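Local structure of putative endo-1,4-beta-xylanase (Bacteroides thetaiotaomicron VPI-5482, 5MSX) at residues Ile394-Pro399 / Ile444-Gly449; Ala50-Tyr55 / Pro64-Lys69. The protein probably hydrolyses O-glycosidic bonds as a family 43 glycoside hydrolase, likely an arabinofuranosidase acting on the plant pectin rhamnogalacturonan II. All coordinates share one frame; numbering follows the deposited sequence.

Interaction 1: residues Ile394-Pro399 / Ile444-Gly449; sequences IYFVRP and IKILKG. With EDO (1,2-ethanediol), chain B.
Ile394 and Ile444 meet tip to tip in the core of a beta sandwich, the fold of F5/8 type C domains, where the C-terminal ends of two strands face each other from separate layers. Their CD1 methyls are 3.4 Å apart, tighter than an ordinary methyl contact. Ile394 CD1 gets there because CG1 stands anti to the carbonyl carbon (chi1 -55°), which sends CG2 the other way, over the ring of Phe396, two residues along the same strand: that methyl lies 3.3 Å above the ring centre. The ring lies beside the isoleucine pair and slides past both Ile444 and Ile446 rather than meeting them head-on. Ile444 CG2 comes to its edge, 4.2 Å from Phe396 CZ, while Ile446 CD1 approaches obliquely, 3.8 Å from Phe396 CE1. No hydrogen bond joins the segments; the contact is purely apolar and buried.

The axes of residues 394-396 and 444-448 come within 11.6 Å and cross at -37°. Elsewhere along their length the two strands pair antiparallel. Here Ile394 bonds to His431 and Tyr395 to Glu455, while strand 438-448 ends in a classic beta bulge where Leu447 and Lys448 both face Ala404. Trp456 packs against Ile394 and Ile444, and His403 stacks on Phe396. Beyond the phenyl edge sits a 1,2-ethanediol, probably from the crystallisation liquor, also held by His403 and Ser429. Its O2 donates to Pro399 O at 2.7 Å, and Phe396 N gives its hydrogen to O1 at 2.8 Å, with an N-H...O angle of 161°.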
# COMPACT_ATOMS: atom_id res chain seq x y z
N ILE C 394 -15.37 -5.14 38.23
CA ILE C 394 -16.73 -4.66 38.10
C ILE C 394 -17.04 -4.24 36.67
O ILE C 394 -16.43 -3.31 36.13
CB ILE C 394 -17.01 -3.44 39.00
CG1 ILE C 394 -16.68 -3.76 40.46
CG2 ILE C 394 -18.47 -3.03 38.87
CD1 ILE C 394 -16.62 -2.52 41.33
N TYR C 395 -18.07 -4.87 36.12
CA TYR C 395 -18.58 -4.50 34.81
C TYR C 395 -19.86 -3.72 35.01
O TYR C 395 -20.91 -4.31 35.20
CB TYR C 395 -18.85 -5.77 34.02
CG TYR C 395 -17.62 -6.55 33.65
CD1 TYR C 395 -17.10 -7.53 34.49
CD2 TYR C 395 -16.99 -6.33 32.42
CE1 TYR C 395 -15.96 -8.25 34.12
CE2 TYR C 395 -15.87 -7.06 32.04
CZ TYR C 395 -15.37 -8.01 32.89
OH TYR C 395 -14.27 -8.69 32.48
N PHE C 396 -19.77 -2.39 35.00
CA PHE C 396 -20.95 -1.55 35.16
C PHE C 396 -21.79 -1.49 33.90
O PHE C 396 -21.31 -1.71 32.77
CB PHE C 396 -20.61 -0.10 35.59
CG PHE C 396 -19.95 0.02 36.95
CD1 PHE C 396 -20.72 0.02 38.13
CD2 PHE C 396 -18.55 0.16 37.07
CE1 PHE C 396 -20.10 0.14 39.39
CE2 PHE C 396 -17.94 0.29 38.32
CZ PHE C 396 -18.72 0.27 39.48
N VAL C 397 -23.04 -1.10 34.10
CA VAL C 397 -23.98 -0.81 33.02
C VAL C 397 -23.67 0.57 32.40
O VAL C 397 -23.34 1.52 33.12
CB VAL C 397 -25.44 -0.86 33.55
CG1 VAL C 397 -26.41 -0.35 32.49
CG2 VAL C 397 -25.80 -2.26 33.98
N ARG C 398 -23.81 0.68 31.08
CA ARG C 398 -23.37 1.85 30.30
C ARG C 398 -21.90 2.26 30.61
O ARG C 398 -21.62 3.44 30.89
CB ARG C 398 -24.33 3.04 30.43
CG ARG C 398 -24.11 4.07 29.32
CD ARG C 398 -24.98 5.29 29.51
NE ARG C 398 -26.37 5.01 29.18
CZ ARG C 398 -27.39 5.87 29.34
NH1 ARG C 398 -27.19 7.08 29.84
NH2 ARG C 398 -28.61 5.51 28.98
N PRO C 399 -20.97 1.30 30.49
CA PRO C 399 -19.56 1.47 30.87
C PRO C 399 -18.83 2.58 30.07
O PRO C 399 -17.86 3.22 30.57
CB PRO C 399 -18.98 0.09 30.57
CG PRO C 399 -19.78 -0.41 29.43
CD PRO C 399 -21.17 0.02 29.80
N ILE C 444 -19.81 -1.55 47.00
CA ILE C 444 -19.54 -0.53 46.00
C ILE C 444 -20.56 0.55 46.24
O ILE C 444 -21.72 0.24 46.39
CB ILE C 444 -19.73 -1.08 44.58
CG1 ILE C 444 -18.68 -2.15 44.31
CG2 ILE C 444 -19.66 0.03 43.52
CD1 ILE C 444 -19.18 -3.24 43.40
N LYS C 445 -20.13 1.81 46.31
CA LYS C 445 -21.06 2.93 46.26
C LYS C 445 -20.79 3.65 44.96
O LYS C 445 -19.65 3.95 44.66
CB LYS C 445 -20.85 3.90 47.43
CG LYS C 445 -21.03 3.30 48.82
CD LYS C 445 -21.13 4.39 49.90
CE LYS C 445 -19.76 4.89 50.32
NZ LYS C 445 -19.79 6.26 50.90
N ILE C 446 -21.83 3.96 44.20
CA ILE C 446 -21.67 4.57 42.90
C ILE C 446 -21.89 6.06 43.05
O ILE C 446 -22.93 6.50 43.51
CB ILE C 446 -22.61 3.93 41.85
CG1 ILE C 446 -22.36 2.42 41.79
CG2 ILE C 446 -22.40 4.56 40.48
CD1 ILE C 446 -23.26 1.64 40.86
N LEU C 447 -20.89 6.84 42.61
CA LEU C 447 -20.88 8.29 42.76
C LEU C 447 -21.27 9.01 41.49
O LEU C 447 -21.97 10.01 41.55
CB LEU C 447 -19.49 8.74 43.22
CG LEU C 447 -19.06 8.23 44.61
CD1 LEU C 447 -17.54 8.34 44.79
CD2 LEU C 447 -19.80 8.99 45.71
N LYS C 448 -20.80 8.51 40.34
CA LYS C 448 -21.25 8.98 39.03
C LYS C 448 -21.36 7.79 38.05
O LYS C 448 -20.75 6.74 38.25
CB LYS C 448 -20.31 10.04 38.49
N GLY C 449 -22.15 7.99 37.00
CA GLY C 449 -22.46 6.95 36.01
C GLY C 449 -23.74 6.20 36.33
O GLY C 449 -24.31 6.32 37.42
C1 EDO B . -17.85 -0.05 33.37
O1 EDO B . -17.40 -1.21 34.06
C2 EDO B . -17.37 1.32 33.87
O2 EDO B . -17.76 2.50 33.16

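Interaction 2: residues Ala50-Tyr55 / Pro64-Lys69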
# COMPACT_ATOMS: atom_id res chain seq x y z
N ALA C 50 -18.00 -2.69 17.52
CA ALA C 50 -19.46 -2.74 17.43
C ALA C 50 -20.06 -1.36 17.59
O ALA C 50 -19.36 -0.41 17.97
CB ALA C 50 -20.00 -3.70 18.48
N THR C 51 -21.34 -1.25 17.25
CA THR C 51 -22.16 -0.12 17.67
C THR C 51 -22.42 -0.26 19.19
O THR C 51 -22.87 -1.33 19.65
CB THR C 51 -23.52 -0.13 16.95
OG1 THR C 51 -23.33 -0.19 15.54
CG2 THR C 51 -24.39 1.09 17.35
N THR C 52 -22.18 0.80 19.95
CA THR C 52 -22.54 0.81 21.34
C THR C 52 -23.99 1.36 21.48
O THR C 52 -24.30 2.45 21.01
CB THR C 52 -21.51 1.57 22.18
OG1 THR C 52 -20.22 0.92 22.08
CG2 THR C 52 -21.97 1.63 23.66
N ASP C 53 -24.85 0.57 22.10
CA ASP C 53 -26.31 0.81 22.24
C ASP C 53 -26.53 1.32 23.69
O ASP C 53 -25.58 1.57 24.40
CB ASP C 53 -27.06 -0.56 22.03
CG ASP C 53 -27.80 -0.69 20.69
OD1 ASP C 53 -27.50 0.03 19.68
OD2 ASP C 53 -28.73 -1.56 20.64
N GLY C 54 -27.78 1.43 24.14
CA GLY C 54 -28.07 1.71 25.55
C GLY C 54 -27.96 3.19 25.91
O GLY C 54 -27.91 3.51 27.10
N TYR C 55 -27.96 4.10 24.92
CA TYR C 55 -27.88 5.54 25.16
C TYR C 55 -29.25 6.28 25.24
O TYR C 55 -29.29 7.49 25.42
CB TYR C 55 -26.86 6.22 24.22
CG TYR C 55 -25.48 6.20 24.86
CD1 TYR C 55 -24.82 5.00 25.10
CD2 TYR C 55 -24.86 7.40 25.30
CE1 TYR C 55 -23.59 4.97 25.73
CE2 TYR C 55 -23.62 7.38 25.92
CZ TYR C 55 -22.98 6.16 26.13
OH TYR C 55 -21.76 6.09 26.74
N PRO C 64 -20.07 5.83 22.14
CA PRO C 64 -18.86 6.15 21.39
C PRO C 64 -18.19 4.89 20.80
O PRO C 64 -18.52 3.78 21.24
CB PRO C 64 -17.95 6.75 22.47
CG PRO C 64 -18.35 6.02 23.71
CD PRO C 64 -19.84 5.84 23.59
N PRO C 65 -17.22 5.07 19.86
CA PRO C 65 -16.32 3.98 19.37
C PRO C 65 -15.41 3.39 20.43
O PRO C 65 -14.45 4.05 20.86
CB PRO C 65 -15.46 4.65 18.29
CG PRO C 65 -15.61 6.12 18.53
CD PRO C 65 -16.96 6.34 19.16
N VAL C 66 -15.72 2.15 20.83
CA VAL C 66 -14.82 1.38 21.70
C VAL C 66 -14.58 0.01 21.07
O VAL C 66 -15.41 -0.49 20.28
CB VAL C 66 -15.33 1.29 23.17
CG1 VAL C 66 -15.58 2.70 23.74
CG2 VAL C 66 -16.58 0.45 23.31
N VAL C 67 -13.42 -0.57 21.37
CA VAL C 67 -13.10 -1.92 20.94
C VAL C 67 -12.90 -2.78 22.16
O VAL C 67 -12.08 -2.47 23.00
CB VAL C 67 -11.86 -1.98 20.01
CG1 VAL C 67 -10.57 -1.53 20.71
CG2 VAL C 67 -11.69 -3.40 19.48
N TRP C 68 -13.65 -3.86 22.26
CA TRP C 68 -13.48 -4.82 23.34
C TRP C 68 -12.51 -5.89 22.91
O TRP C 68 -12.51 -6.29 21.73
CB TRP C 68 -14.82 -5.45 23.69
CG TRP C 68 -15.85 -4.55 24.24
CD1 TRP C 68 -16.64 -3.68 23.55
CD2 TRP C 68 -16.25 -4.46 25.61
NE1 TRP C 68 -17.47 -3.03 24.42
CE2 TRP C 68 -17.26 -3.51 25.69
CE3 TRP C 68 -15.82 -5.08 26.78
CZ2 TRP C 68 -17.89 -3.17 26.89
CZ3 TRP C 68 -16.44 -4.76 27.96
CH2 TRP C 68 -17.45 -3.81 28.01
N LYS C 69 -11.67 -6.34 23.84
CA LYS C 69 -10.65 -7.33 23.58
C LYS C 69 -10.72 -8.42 24.62
O LYS C 69 -11.13 -8.19 25.76
CB LYS C 69 -9.24 -6.72 23.67
CG LYS C 69 -8.92 -5.65 22.63
CD LYS C 69 -7.67 -4.84 23.01
CE LYS C 69 -6.45 -5.71 23.28
NZ LYS C 69 -5.17 -4.97 23.12
O HOH W 1 -16.34 -0.10 18.04
O HOH W 2 -18.49 1.22 20.01
O HOH W 3 -17.44 -2.38 20.34
O HOH W 4 -19.45 -0.92 24.35
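The Tyr55 ring has the carbonyl oxygen of Asp53 in plane at its edge, a cation-pi partner in Arg398, and Pro64 approaching obliquely, with Pro64 CD 3.7 Å from Tyr55 OH. Ring and proline cross at about a right angle, and the phenol oxygen is hydrogen-bonded to Thr400 OG1. The indole of Trp68 has two waters in plane at its edge and meets Phe78 with the ring planes at about 60°. One of those waters accepts from Trp68 NE1 at 2.9 Å and lies 3.0 Å from Thr52 OG1.

Thr52 OG1 meets two of the bridging waters. Set anti to the carbonyl carbon (chi1 -62°), it faces the other segment, 3.9 Å from Val66 CG2 and 2.7 Å from the second water. That water accepts from Val66 N at 3.0 Å; Ala50 O and Pro64 O both lie 2.8 Å from it, more acceptors than it can serve at once when its other neighbours are counted. Two more waters lie between Ala50 N and Val66 O, one bonded only weakly to the amide. Solvent thus occupies the gap where the chains bow apart between the Trp68-Cys48 and Thr52-Gly63 backbone bonds: Ala50 N and Val66 O are 4.4 Å apart.

Both segments belong to the catalytic module, a five-bladed beta-propeller in this family. Strand 45-52 runs antiparallel to 67-70. It also pairs with 34-35 and 37-42, and Thr51 OG1 bonds to Asp36, the predicted proton acceptor.

Interaction 1 belongs to the beta sandwich and interaction 2 to the propeller, yet their centres are only 16 Å apart and they touch where the two modules meet. The loop that follows strand 386-396 makes the connection. Arg398 NH2 probably donates to Gly54 O (2.8 Å), and Pro399 CG packs 4.2 Å from Trp68 CZ2. The two contacts lie near different sites. In interaction 2 the side chain of Ala50 is about 6 Å from that of Asp36, beside the predicted active site. In interaction 1 the side chain of Phe396 is about 6 Å from that of Trp454, a calcium-site residue, and that of Ile394 about 11 Å from a calcium ion.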